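Local structure of D-alanyl transferase DltD (Enterococcus faecium TX0133A04, 6PFX) at residues 76-81 / 104-109; 140-145 / 380-385; 146-151 / 161-166; 273-278 / 316-321. The protein probably transfers D-alanine in the D-alanylation of lipoteichoic acid, a modification of the Gram-positive cell wall. All coordinates share one frame; numbering follows the deposited sequence.

Contact 1 (76-81 / 104-109); sequences GTQSLS and PQWFVK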
loop_
_atom_site.group_PDB
_atom_site.type_symbol
_atom_site.label_atom_id
_atom_site.label_comp_id
_atom_site.label_asym_id
_atom_site.label_seq_id
_atom_site.Cartn_x
_atom_site.Cartn_y
_atom_site.Cartn_z
ATOM N N GLY A 76 6.518 5.117 -4.044
ATOM C CA GLY A 76 6.885 4.098 -4.996
ATOM C C GLY A 76 6.727 2.665 -4.531
ATOM O O GLY A 76 7.048 1.753 -5.302
ATOM N N THR A 77 6.246 2.426 -3.309
ATOM C CA THR A 77 5.941 1.060 -2.893
ATOM C C THR A 77 4.610 0.644 -3.520
ATOM O O THR A 77 3.590 1.307 -3.304
ATOM C CB THR A 77 5.878 0.897 -1.373
ATOM O OG1 THR A 77 4.879 1.753 -0.812
ATOM C CG2 THR A 77 7.228 1.204 -0.750
ATOM N N GLN A 78 4.632 -0.423 -4.325
ATOM C CA GLN A 78 3.428 -0.998 -4.926
ATOM C C GLN A 78 3.271 -2.440 -4.445
ATOM O O GLN A 78 3.831 -2.811 -3.408
ATOM C CB GLN A 78 3.479 -0.878 -6.455
ATOM C CG GLN A 78 3.782 0.551 -6.923
ATOM C CD GLN A 78 3.519 0.864 -8.412
ATOM O OE1 GLN A 78 3.742 2.003 -8.838
ATOM N NE2 GLN A 78 3.055 -0.114 -9.195
ATOM N N SER A 79 2.508 -3.269 -5.163
ATOM C CA SER A 79 2.077 -4.534 -4.563
ATOM C C SER A 79 3.237 -5.504 -4.354
ATOM O O SER A 79 3.286 -6.199 -3.334
ATOM C CB SER A 79 0.974 -5.197 -5.390
ATOM O OG SER A 79 -0.211 -4.423 -5.339
ATOM N N LEU A 80 4.165 -5.584 -5.312
ATOM C CA LEU A 80 5.274 -6.527 -5.199
ATOM C C LEU A 80 6.122 -6.214 -3.971
ATOM O O LEU A 80 6.428 -7.102 -3.166
ATOM C CB LEU A 80 6.109 -6.482 -6.476
ATOM C CG LEU A 80 7.082 -7.627 -6.718
ATOM C CD1 LEU A 80 7.446 -7.638 -8.188
ATOM C CD2 LEU A 80 8.311 -7.448 -5.892
ATOM N N SER A 81 6.470 -4.940 -3.783
ATOM C CA SER A 81 7.276 -4.573 -2.627
ATOM C C SER A 81 6.531 -4.858 -1.332
ATOM O O SER A 81 7.115 -5.359 -0.363
ATOM C CB SER A 81 7.644 -3.095 -2.689
ATOM O OG SER A 81 8.498 -2.860 -3.785
ATOM N N PRO A 104 -4.930 3.639 -7.560
ATOM C CA PRO A 104 -5.191 3.314 -8.978
ATOM C C PRO A 104 -3.976 3.527 -9.880
ATOM O O PRO A 104 -3.775 2.762 -10.836
ATOM C CB PRO A 104 -6.374 4.239 -9.320
ATOM C CG PRO A 104 -7.060 4.500 -7.957
ATOM C CD PRO A 104 -5.892 4.624 -7.021
ATOM N N GLN A 105 -3.123 4.510 -9.550
ATOM C CA GLN A 105 -1.994 4.866 -10.401
ATOM C C GLN A 105 -0.927 3.786 -10.444
ATOM O O GLN A 105 -0.058 3.814 -11.321
ATOM C CB GLN A 105 -1.342 6.159 -9.912
ATOM C CG GLN A 105 -2.277 7.339 -9.872
ATOM C CD GLN A 105 -3.243 7.285 -8.697
ATOM O OE1 GLN A 105 -2.948 6.686 -7.653
ATOM N NE2 GLN A 105 -4.419 7.881 -8.875
ATOM N N TRP A 106 -0.963 2.834 -9.521
ATOM C CA TRP A 106 -0.025 1.735 -9.620
ATOM C C TRP A 106 -0.268 0.896 -10.865
ATOM O O TRP A 106 0.653 0.239 -11.360
ATOM C CB TRP A 106 -0.203 0.793 -8.444
ATOM C CG TRP A 106 0.189 1.300 -7.109
ATOM C CD1 TRP A 106 0.885 2.436 -6.811
ATOM C CD2 TRP A 106 -0.101 0.661 -5.867
ATOM N NE1 TRP A 106 1.061 2.528 -5.442
ATOM C CE2 TRP A 106 0.453 1.451 -4.845
ATOM C CE3 TRP A 106 -0.780 -0.511 -5.522
ATOM C CZ2 TRP A 106 0.350 1.098 -3.494
ATOM C CZ3 TRP A 106 -0.888 -0.855 -4.188
ATOM C CH2 TRP A 106 -0.332 -0.053 -3.191
ATOM N N PHE A 107 -1.508 0.868 -11.344
ATOM C CA PHE A 107 -1.964 -0.115 -12.320
ATOM C C PHE A 107 -1.778 0.365 -13.746
ATOM O O PHE A 107 -2.675 0.309 -14.578
ATOM C CB PHE A 107 -3.410 -0.468 -12.003
ATOM C CG PHE A 107 -3.570 -1.180 -10.666
ATOM C CD1 PHE A 107 -3.558 -0.484 -9.452
ATOM C CD2 PHE A 107 -3.692 -2.559 -10.632
ATOM C CE1 PHE A 107 -3.681 -1.173 -8.230
ATOM C CE2 PHE A 107 -3.824 -3.237 -9.444
ATOM C CZ PHE A 107 -3.827 -2.542 -8.232
ATOM N N VAL A 108 -0.557 0.796 -14.036
ATOM C CA VAL A 108 -0.214 1.249 -15.378
ATOM C C VAL A 108 0.163 0.064 -16.267
ATOM O O VAL A 108 0.497 -1.029 -15.803
ATOM C CB VAL A 108 0.889 2.330 -15.361
ATOM C CG1 VAL A 108 0.354 3.629 -14.762
ATOM C CG2 VAL A 108 2.130 1.834 -14.628
ATOM N N LYS A 109 0.140 0.310 -17.582
ATOM C CA LYS A 109 0.239 -0.760 -18.573
ATOM C C LYS A 109 1.448 -1.657 -18.346
ATOM O O LYS A 109 1.357 -2.882 -18.496
ATOM C CB LYS A 109 0.287 -0.140 -19.979
ATOM C CG LYS A 109 0.404 -1.154 -21.118
ATOM C CD LYS A 109 0.316 -0.483 -22.499
ATOM C CE LYS A 109 0.271 -1.510 -23.630
ATOM N NZ LYS A 109 0.074 -0.865 -24.969
#

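Contact 2 (140-145 / 380-385); sequences DRYLAR and AFFSKS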
loop_
_atom_site.group_PDB
_atom_site.type_symbol
_atom_site.label_atom_id
_atom_site.label_comp_id
_atom_site.label_asym_id
_atom_site.label_seq_id
_atom_site.Cartn_x
_atom_site.Cartn_y
_atom_site.Cartn_z
ATOM N N ASP A 140 4.446 -18.503 -5.774
ATOM C CA ASP A 140 5.901 -18.531 -5.814
ATOM C C ASP A 140 6.406 -18.516 -7.249
ATOM O O ASP A 140 7.419 -17.873 -7.552
ATOM C CB ASP A 140 6.423 -19.790 -5.108
ATOM C CG ASP A 140 6.055 -19.847 -3.635
ATOM O OD1 ASP A 140 6.188 -18.823 -2.931
ATOM O OD2 ASP A 140 5.655 -20.940 -3.160
ATOM N N ARG A 141 5.722 -19.245 -8.141
ATOM C CA ARG A 141 6.137 -19.293 -9.536
ATOM C C ARG A 141 5.968 -17.932 -10.184
ATOM O O ARG A 141 6.833 -17.492 -10.950
ATOM C CB ARG A 141 5.344 -20.354 -10.295
ATOM C CG ARG A 141 5.540 -21.771 -9.771
ATOM C CD ARG A 141 4.818 -22.778 -10.659
ATOM N NE ARG A 141 5.534 -22.984 -11.912
ATOM C CZ ARG A 141 5.107 -23.757 -12.904
ATOM N NH1 ARG A 141 3.953 -24.399 -12.799
ATOM N NH2 ARG A 141 5.838 -23.881 -14.004
ATOM N N TYR A 142 4.868 -17.242 -9.866
ATOM C CA TYR A 142 4.638 -15.918 -10.426
ATOM C C TYR A 142 5.697 -14.938 -9.941
ATOM O O TYR A 142 6.271 -14.180 -10.731
ATOM C CB TYR A 142 3.231 -15.419 -10.073
ATOM C CG TYR A 142 3.011 -14.014 -10.547
ATOM C CD1 TYR A 142 2.722 -13.745 -11.879
ATOM C CD2 TYR A 142 3.134 -12.946 -9.674
ATOM C CE1 TYR A 142 2.554 -12.454 -12.324
ATOM C CE2 TYR A 142 2.968 -11.638 -10.112
ATOM C CZ TYR A 142 2.672 -11.406 -11.440
ATOM O OH TYR A 142 2.498 -10.130 -11.920
ATOM N N LEU A 143 5.960 -14.925 -8.634
ATOM C CA LEU A 143 6.970 -14.013 -8.115
ATOM C C LEU A 143 8.332 -14.282 -8.742
ATOM O O LEU A 143 9.059 -13.342 -9.078
ATOM C CB LEU A 143 7.045 -14.124 -6.600
ATOM C CG LEU A 143 8.120 -13.273 -5.932
ATOM C CD1 LEU A 143 7.884 -11.812 -6.217
ATOM C CD2 LEU A 143 8.091 -13.576 -4.437
ATOM N N ALA A 144 8.708 -15.555 -8.900
ATOM C CA ALA A 144 9.998 -15.854 -9.514
ATOM C C ALA A 144 10.042 -15.332 -10.941
ATOM O O ALA A 144 11.034 -14.725 -11.361
ATOM C CB ALA A 144 10.275 -17.357 -9.491
ATOM N N ARG A 145 8.946 -15.518 -11.680
ATOM C CA ARG A 145 8.856 -15.006 -13.042
ATOM C C ARG A 145 9.027 -13.497 -13.066
ATOM O O ARG A 145 9.726 -12.951 -13.928
ATOM C CB ARG A 145 7.500 -15.383 -13.642
ATOM C CG ARG A 145 7.415 -16.803 -14.140
ATOM C CD ARG A 145 6.352 -16.980 -15.219
ATOM N NE ARG A 145 5.005 -16.571 -14.814
ATOM C CZ ARG A 145 4.198 -17.290 -14.036
ATOM N NH1 ARG A 145 4.600 -18.456 -13.548
ATOM N NH2 ARG A 145 2.986 -16.841 -13.740
ATOM N N ALA A 380 -5.973 -17.940 -11.164
ATOM C CA ALA A 380 -6.181 -17.274 -12.444
ATOM C C ALA A 380 -5.808 -15.797 -12.380
ATOM O O ALA A 380 -5.537 -15.178 -13.414
ATOM C CB ALA A 380 -7.648 -17.372 -12.879
ATOM N N PHE A 381 -5.856 -15.188 -11.193
ATOM C CA PHE A 381 -5.558 -13.758 -11.116
ATOM C C PHE A 381 -4.074 -13.451 -11.330
ATOM O O PHE A 381 -3.716 -12.273 -11.435
ATOM C CB PHE A 381 -6.082 -13.190 -9.790
ATOM C CG PHE A 381 -7.583 -13.086 -9.719
ATOM C CD1 PHE A 381 -8.269 -12.176 -10.520
ATOM C CD2 PHE A 381 -8.308 -13.858 -8.816
ATOM C CE1 PHE A 381 -9.635 -12.075 -10.436
ATOM C CE2 PHE A 381 -9.683 -13.768 -8.754
ATOM C CZ PHE A 381 -10.342 -12.854 -9.542
ATOM N N PHE A 382 -3.210 -14.476 -11.420
ATOM C CA PHE A 382 -1.815 -14.299 -11.829
ATOM C C PHE A 382 -1.646 -14.234 -13.349
ATOM O O PHE A 382 -0.556 -13.881 -13.823
ATOM C CB PHE A 382 -0.926 -15.434 -11.251
ATOM C CG PHE A 382 -0.771 -15.381 -9.758
ATOM C CD1 PHE A 382 -0.263 -14.246 -9.129
ATOM C CD2 PHE A 382 -1.121 -16.467 -8.982
ATOM C CE1 PHE A 382 -0.135 -14.191 -7.737
ATOM C CE2 PHE A 382 -0.996 -16.422 -7.601
ATOM C CZ PHE A 382 -0.496 -15.274 -6.980
ATOM N N SER A 383 -2.697 -14.543 -14.112
ATOM C CA SER A 383 -2.578 -14.733 -15.549
ATOM C C SER A 383 -2.569 -13.420 -16.313
ATOM O O SER A 383 -3.135 -12.412 -15.869
ATOM C CB SER A 383 -3.745 -15.570 -16.090
ATOM O OG SER A 383 -4.960 -14.836 -16.070
ATOM N N LYS A 384 -1.959 -13.460 -17.501
ATOM C CA LYS A 384 -2.009 -12.314 -18.399
ATOM C C LYS A 384 -3.433 -12.030 -18.847
ATOM O O LYS A 384 -3.781 -10.873 -19.119
ATOM C CB LYS A 384 -1.084 -12.533 -19.600
ATOM C CG LYS A 384 0.393 -12.517 -19.240
ATOM C CD LYS A 384 1.177 -11.442 -19.982
ATOM C CE LYS A 384 2.625 -11.418 -19.518
ATOM N NZ LYS A 384 3.444 -10.445 -20.294
ATOM N N SER A 385 -4.271 -13.061 -18.928
ATOM C CA SER A 385 -5.668 -12.837 -19.266
ATOM C C SER A 385 -6.307 -11.878 -18.277
ATOM O O SER A 385 -6.986 -10.923 -18.667
ATOM C CB SER A 385 -6.415 -14.157 -19.264
ATOM O OG SER A 385 -7.798 -13.964 -19.493
HETATM O O HOH W 1 1.363 -14.888 -15.381
#

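Contact 3 (146-151 / 161-166); sequences RLLTFS and AILQTI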
loop_
_atom_site.group_PDB
_atom_site.type_symbol
_atom_site.label_atom_id
_atom_site.label_comp_id
_atom_site.label_asym_id
_atom_site.label_seq_id
_atom_site.Cartn_x
_atom_site.Cartn_y
_atom_site.Cartn_z
ATOM N N ARG A 146 8.402 -12.805 -12.121
ATOM C CA ARG A 146 8.499 -11.354 -12.103
ATOM C C ARG A 146 9.907 -10.913 -11.749
ATOM O O ARG A 146 10.481 -10.041 -12.409
ATOM C CB ARG A 146 7.518 -10.787 -11.090
ATOM C CG ARG A 146 6.088 -10.814 -11.537
ATOM C CD ARG A 146 5.855 -9.772 -12.618
ATOM N NE ARG A 146 5.612 -8.429 -12.092
ATOM C CZ ARG A 146 6.034 -7.303 -12.663
ATOM N NH1 ARG A 146 6.761 -7.338 -13.770
ATOM N NH2 ARG A 146 5.745 -6.138 -12.112
ATOM N N LEU A 147 10.473 -11.494 -10.690
ATOM C CA LEU A 147 11.787 -11.065 -10.240
ATOM C C LEU A 147 12.823 -11.239 -11.330
ATOM O O LEU A 147 13.740 -10.417 -11.441
ATOM C CB LEU A 147 12.201 -11.866 -9.003
ATOM C CG LEU A 147 11.384 -11.559 -7.757
ATOM C CD1 LEU A 147 11.745 -12.440 -6.602
ATOM C CD2 LEU A 147 11.557 -10.095 -7.315
ATOM N N LEU A 148 12.681 -12.282 -12.152
ATOM C CA LEU A 148 13.641 -12.559 -13.210
ATOM C C LEU A 148 13.603 -11.541 -14.341
ATOM O O LEU A 148 14.436 -11.640 -15.248
ATOM C CB LEU A 148 13.398 -13.945 -13.798
ATOM C CG LEU A 148 13.892 -15.105 -12.941
ATOM C CD1 LEU A 148 13.286 -16.406 -13.409
ATOM C CD2 LEU A 148 15.406 -15.160 -12.979
ATOM N N THR A 149 12.668 -10.586 -14.320
ATOM C CA THR A 149 12.618 -9.540 -15.338
ATOM C C THR A 149 13.363 -8.275 -14.922
ATOM O O THR A 149 13.534 -7.372 -15.747
ATOM C CB THR A 149 11.167 -9.188 -15.731
ATOM O OG1 THR A 149 10.505 -8.462 -14.687
ATOM C CG2 THR A 149 10.384 -10.451 -16.066
ATOM N N PHE A 150 13.823 -8.198 -13.681
ATOM C CA PHE A 150 14.481 -7.006 -13.167
ATOM C C PHE A 150 15.988 -7.217 -13.154
ATOM O O PHE A 150 16.480 -8.199 -12.590
ATOM C CB PHE A 150 13.981 -6.697 -11.760
ATOM C CG PHE A 150 12.559 -6.221 -11.714
ATOM C CD1 PHE A 150 12.244 -4.931 -12.099
ATOM C CD2 PHE A 150 11.539 -7.056 -11.287
ATOM C CE1 PHE A 150 10.935 -4.471 -12.064
ATOM C CE2 PHE A 150 10.221 -6.604 -11.245
ATOM C CZ PHE A 150 9.922 -5.303 -11.630
ATOM N N SER A 151 16.717 -6.284 -13.770
ATOM C CA SER A 151 18.159 -6.446 -13.918
ATOM C C SER A 151 18.866 -6.528 -12.574
ATOM O O SER A 151 19.865 -7.245 -12.445
ATOM C CB SER A 151 18.719 -5.300 -14.760
ATOM O OG SER A 151 18.182 -5.349 -16.068
ATOM N N ALA A 161 19.626 -18.542 -10.725
ATOM C CA ALA A 161 19.443 -19.957 -11.028
ATOM C C ALA A 161 18.391 -20.574 -10.118
ATOM O O ALA A 161 17.609 -21.432 -10.545
ATOM C CB ALA A 161 20.771 -20.698 -10.899
ATOM N N ILE A 162 18.354 -20.143 -8.859
ATOM C CA ILE A 162 17.319 -20.616 -7.948
ATOM C C ILE A 162 15.946 -20.167 -8.430
ATOM O O ILE A 162 14.992 -20.954 -8.451
ATOM C CB ILE A 162 17.636 -20.170 -6.508
ATOM C CG1 ILE A 162 18.804 -20.996 -5.950
ATOM C CG2 ILE A 162 16.394 -20.278 -5.652
ATOM C CD1 ILE A 162 19.475 -20.348 -4.766
ATOM N N LEU A 163 15.830 -18.913 -8.871
ATOM C CA LEU A 163 14.535 -18.443 -9.344
ATOM C C LEU A 163 14.100 -19.188 -10.601
ATOM O O LEU A 163 12.908 -19.447 -10.788
ATOM C CB LEU A 163 14.567 -16.945 -9.622
ATOM C CG LEU A 163 14.773 -16.035 -8.420
ATOM C CD1 LEU A 163 14.860 -14.579 -8.877
ATOM C CD2 LEU A 163 13.673 -16.217 -7.373
ATOM N N GLN A 164 15.044 -19.526 -11.487
ATOM C CA GLN A 164 14.692 -20.331 -12.657
ATOM C C GLN A 164 14.124 -21.697 -12.258
ATOM O O GLN A 164 13.194 -22.205 -12.896
ATOM C CB GLN A 164 15.910 -20.494 -13.569
ATOM C CG GLN A 164 16.370 -19.209 -14.262
ATOM C CD GLN A 164 15.407 -18.728 -15.333
ATOM O OE1 GLN A 164 14.340 -19.311 -15.541
ATOM N NE2 GLN A 164 15.779 -17.652 -16.019
ATOM N N THR A 165 14.676 -22.314 -11.213
ATOM C CA THR A 165 14.140 -23.582 -10.716
ATOM C C THR A 165 12.696 -23.425 -10.252
ATOM O O THR A 165 11.828 -24.238 -10.594
ATOM C CB THR A 165 15.037 -24.070 -9.577
ATOM O OG1 THR A 165 16.359 -24.312 -10.084
ATOM C CG2 THR A 165 14.504 -25.336 -8.953
ATOM N N ILE A 166 12.424 -22.378 -9.469
ATOM C CA ILE A 166 11.077 -22.128 -8.962
ATOM C C ILE A 166 10.118 -21.804 -10.098
ATOM O O ILE A 166 8.964 -22.252 -10.106
ATOM C CB ILE A 166 11.114 -21.007 -7.901
ATOM C CG1 ILE A 166 11.931 -21.483 -6.704
ATOM C CG2 ILE A 166 9.696 -20.593 -7.561
ATOM C CD1 ILE A 166 12.298 -20.389 -5.720
#

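Contact 4 (273-278 / 316-321); sequences SDFQLV and KKIKFQ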
loop_
_atom_site.group_PDB
_atom_site.type_symbol
_atom_site.label_atom_id
_atom_site.label_comp_id
_atom_site.label_asym_id
_atom_site.label_seq_id
_atom_site.Cartn_x
_atom_site.Cartn_y
_atom_site.Cartn_z
ATOM N N SER A 273 -1.732 -8.696 -11.050
ATOM C CA SER A 273 -1.155 -9.970 -10.636
ATOM C C SER A 273 -0.159 -9.801 -9.490
ATOM O O SER A 273 -0.097 -10.664 -8.605
ATOM C CB SER A 273 -0.577 -10.674 -11.860
ATOM O OG SER A 273 -1.616 -10.952 -12.798
ATOM N N ASP A 274 0.608 -8.700 -9.458
ATOM C CA ASP A 274 1.398 -8.394 -8.268
ATOM C C ASP A 274 0.486 -8.242 -7.051
ATOM O O ASP A 274 0.807 -8.716 -5.954
ATOM C CB ASP A 274 2.233 -7.119 -8.453
ATOM C CG ASP A 274 3.315 -7.245 -9.526
ATOM O OD1 ASP A 274 3.546 -8.337 -10.078
ATOM O OD2 ASP A 274 3.954 -6.215 -9.824
ATOM N N PHE A 275 -0.669 -7.586 -7.232
ATOM C CA PHE A 275 -1.646 -7.433 -6.158
ATOM C C PHE A 275 -2.173 -8.788 -5.706
ATOM O O PHE A 275 -2.408 -9.001 -4.510
ATOM C CB PHE A 275 -2.798 -6.523 -6.648
ATOM C CG PHE A 275 -3.801 -6.189 -5.574
ATOM C CD1 PHE A 275 -3.433 -5.410 -4.515
ATOM C CD2 PHE A 275 -5.112 -6.629 -5.641
ATOM C CE1 PHE A 275 -4.314 -5.111 -3.519
ATOM C CE2 PHE A 275 -6.012 -6.319 -4.628
ATOM C CZ PHE A 275 -5.606 -5.567 -3.567
ATOM N N GLN A 276 -2.305 -9.735 -6.637
ATOM C CA GLN A 276 -2.725 -11.079 -6.262
ATOM C C GLN A 276 -1.758 -11.728 -5.277
ATOM O O GLN A 276 -2.180 -12.534 -4.440
ATOM C CB GLN A 276 -2.905 -11.961 -7.498
ATOM C CG GLN A 276 -3.467 -13.330 -7.157
ATOM C CD GLN A 276 -4.858 -13.332 -6.514
ATOM O OE1 GLN A 276 -5.637 -12.377 -6.610
ATOM N NE2 GLN A 276 -5.168 -14.433 -5.863
ATOM N N LEU A 277 -0.463 -11.413 -5.371
ATOM C CA LEU A 277 0.484 -11.914 -4.383
ATOM C C LEU A 277 0.109 -11.434 -2.989
ATOM O O LEU A 277 0.109 -12.214 -2.032
ATOM C CB LEU A 277 1.894 -11.435 -4.718
ATOM C CG LEU A 277 2.572 -12.033 -5.940
ATOM C CD1 LEU A 277 3.881 -11.329 -6.233
ATOM C CD2 LEU A 277 2.866 -13.490 -5.661
ATOM N N VAL A 278 -0.191 -10.139 -2.854
ATOM C CA VAL A 278 -0.648 -9.590 -1.580
ATOM C C VAL A 278 -1.859 -10.350 -1.063
ATOM O O VAL A 278 -1.908 -10.722 0.110
ATOM C CB VAL A 278 -0.958 -8.092 -1.748
ATOM C CG1 VAL A 278 -1.688 -7.550 -0.562
ATOM C CG2 VAL A 278 0.331 -7.303 -2.049
ATOM N N LYS A 316 -14.204 -1.288 -10.461
ATOM C CA LYS A 316 -14.997 -2.488 -10.716
ATOM C C LYS A 316 -14.102 -3.716 -10.816
ATOM O O LYS A 316 -14.417 -4.772 -10.250
ATOM C CB LYS A 316 -15.795 -2.325 -12.014
ATOM C CG LYS A 316 -16.750 -3.488 -12.332
ATOM C CD LYS A 316 -17.590 -3.239 -13.581
ATOM C CE LYS A 316 -18.741 -4.220 -13.668
ATOM N NZ LYS A 316 -18.435 -5.357 -14.546
ATOM N N LYS A 317 -12.986 -3.586 -11.531
ATOM C CA LYS A 317 -12.089 -4.711 -11.752
ATOM C C LYS A 317 -11.415 -5.142 -10.452
ATOM O O LYS A 317 -11.351 -6.342 -10.141
ATOM C CB LYS A 317 -11.051 -4.349 -12.816
ATOM C CG LYS A 317 -10.135 -5.501 -13.173
ATOM C CD LYS A 317 -9.339 -5.220 -14.448
ATOM C CE LYS A 317 -8.308 -6.310 -14.705
ATOM N NZ LYS A 317 -7.653 -6.118 -16.050
ATOM N N ILE A 318 -10.910 -4.182 -9.669
ATOM C CA ILE A 318 -10.228 -4.558 -8.428
ATOM C C ILE A 318 -11.212 -5.116 -7.410
ATOM O O ILE A 318 -10.877 -6.049 -6.669
ATOM C CB ILE A 318 -9.354 -3.406 -7.892
ATOM C CG1 ILE A 318 -8.166 -3.961 -7.098
ATOM C CG2 ILE A 318 -10.153 -2.438 -7.078
ATOM C CD1 ILE A 318 -7.183 -4.725 -7.952
ATOM N N LYS A 319 -12.445 -4.596 -7.389
ATOM C CA LYS A 319 -13.468 -5.117 -6.487
ATOM C C LYS A 319 -13.911 -6.517 -6.886
ATOM O O LYS A 319 -14.171 -7.346 -6.009
ATOM C CB LYS A 319 -14.627 -4.131 -6.360
ATOM C CG LYS A 319 -14.210 -2.866 -5.607
ATOM C CD LYS A 319 -15.386 -2.031 -5.118
ATOM C CE LYS A 319 -16.427 -1.804 -6.180
ATOM N NZ LYS A 319 -17.419 -0.794 -5.698
ATOM N N PHE A 320 -13.953 -6.821 -8.187
ATOM C CA PHE A 320 -14.201 -8.198 -8.600
ATOM C C PHE A 320 -13.106 -9.120 -8.076
ATOM O O PHE A 320 -13.387 -10.196 -7.530
ATOM C CB PHE A 320 -14.294 -8.273 -10.122
ATOM C CG PHE A 320 -14.515 -9.656 -10.640
ATOM C CD1 PHE A 320 -13.448 -10.487 -10.935
ATOM C CD2 PHE A 320 -15.798 -10.132 -10.826
ATOM C CE1 PHE A 320 -13.662 -11.775 -11.416
ATOM C CE2 PHE A 320 -16.015 -11.406 -11.302
ATOM C CZ PHE A 320 -14.948 -12.233 -11.584
ATOM N N GLN A 321 -11.845 -8.698 -8.194
ATOM C CA GLN A 321 -10.747 -9.545 -7.731
ATOM C C GLN A 321 -10.838 -9.767 -6.225
ATOM O O GLN A 321 -10.597 -10.877 -5.728
ATOM C CB GLN A 321 -9.400 -8.905 -8.096
ATOM C CG GLN A 321 -8.147 -9.772 -7.785
ATOM C CD GLN A 321 -6.887 -9.197 -8.426
ATOM O OE1 GLN A 321 -6.969 -8.252 -9.223
ATOM N NE2 GLN A 321 -5.726 -9.738 -8.073
#

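Contact 1 (76-81 / 104-109)
Trp106, in a short 3-10 turn, offers one face of its indole to Gln78 and lies near, without touching, a putative Ser-His-Asp triad like those of SGNH hydrolases. The CG of Gln78 sits 3.6 Å from the centroid of the five-membered ring and 16° off its normal, a CH-pi contact. With chi1 at -51° and an extended chain, Gln78 runs from over the ring centre across the pyrrole rim toward the tryptophan's own CB, its amide 18° from the ring plane. Glutamine suits this place: its methylenes lie over the pyrrole ring, while NE2 gives the carbonyl O of Trp106 a weak bond of 3.3 Å and has Glu271 as its stronger partner. On the six-membered ring, Thr77 O comes obliquely to within 3.3 Å of Trp106 CZ2, and the hydroxyl of Ser79, bound to Glu271, lies near CZ3. Phe107 then makes an inverse gamma turn, its ring meeting Phe272 and Phe314. The contact joins helix 79-89 to the loop after strand 97-101, beside helices 114-120 and 271-284.

Contact 2 (140-145 / 380-385)
Tyr142 reaches from helix 138-147 to Phe382, and its CB already lies over the phenylalanine face, 4.2 Å from the ring centroid. Because CG is anti to the backbone N (chi1 176°), the phenol continues past Phe382: CG comes to 3.6 Å from Phe382 CD1, and Tyr142 CD2 meets the same atom at 3.7 Å. The rings form a near-parallel pair, planes at 26°, but are slid so far that they barely overlap, with centroids 5.1 Å apart. Phe382 belongs to a 3-10 turn that leads into helix 384-388, where Ser383 is the N-cap; its OG accepts from Trp386 N and donates to Ala380 O. Farther along the tyrosine, CE1 passes 3.7 Å from Phe382 O. In the plane of the phenol, at its edge, a water accepts from Arg145 NH2 and donates to Phe382 O, 2.7 Å away. At the tip, the one polar atom of an otherwise apolar ring is satisfied: Tyr142 OH bonds to Asp274 of helix 271-284.

Contact 3 (146-151 / 161-166)
Leu148 and Leu163 run past each other in opposite directions, so that they meet flank to flank. The CG of Leu148 rests 3.9 Å from Leu163 CB, and Leu148 CD2 lies equally near, so that both rest against the CB of the opposing leucine. CD2 is shared, for it also touches Gln164 NE2. Gln164 is bent at chi2 (-70°), which swings its amide back toward the turn, and Leu148 CD1 packs 3.7 Å from Gln164 CD, the two chains crossing obliquely. A glutamine fits this border position: the amide serves as a lid of van der Waals contact on a leucine that is not fully buried. Deeper in, Leu163 CD1 reaches 3.8 Å from Leu147 CB, and both of these leucines also touch Trp129 of helix 123-132. The backbone that presents them folds as a type I turn from Leu147 to Phe150, closed by Phe150 N on Leu147 O. Just before it, Thr149 N and OG1 both donate to Arg146 O at the helix end; Thr149 OG1 lies 2.8 Å from Arg146 O, in the carbonyl plane. Leucine, apolar and branched at CG, offers a broad surface for such flank-to-flank packing. The arrangement is that of two helices joined through the short helix 151-154, the end of 138-147 packing on the side of 157-167, in a helical part of the protein away from the central parallel sheet.

Contact 4 (273-278 / 316-321)
This is a buried helix-helix contact with a mixed apolar and amide interface, in which Phe275 and Gln276 of helix 271-284 face Ile318 and Gln321 of helix 308-323. Each helix leads into a strand of the central parallel sheet, and helix 308-323 lies in the connection between strands 288-293 and 330-332. The axes of the two segments run 35° apart and approach no closer than 11.7 Å, so long side chains must span the gap. Phe275 and Ile318 meet at about a right angle, Ile318 CD1 lying 3.6 Å from Phe275 CD2; the flat ring and slim CD1 fill the apolar side. Beside them Gln321, extended and swung away from its backbone N (chi1 -174°), brings NE2 to the edge of the phenylalanine ring. That NE2 donates to Gln276 OE1 over 3.0 Å, at a nearly straight 163°. It approaches in the plane of the Gln276 carbonyl, toward a lone pair of OE1, and the amides are almost coplanar. Gln276 NE2 in turn bonds to Gln325 OE1, and Trp386 is the stronger partner of Gln321. Glutamine is apt here, being long, neutral and both donor and acceptor: the bond fixes how the two amides are turned, within a wider polar network, without the cost of burying a charge.

Following the chain, contact 1 closes first, completing a short loop around strand 97-101. Contact 2 then opens on helix 138-147 and closes only near the C terminus, a span of more than 230 residues. Contacts 3 and 4 are nested within it, one after the other: contact 3 closes a ten-residue separation on the helical side, while contact 4 joins two helices beside the parallel sheet. None of the loops cross. Helix 138-147 serves both contacts 2 and 3, and Asp274 in the segment 273-278 takes a salt bridge from Arg146 and a hydrogen bond from Tyr142. Ser79 packs on Phe275, bringing contact 1 against contact 4.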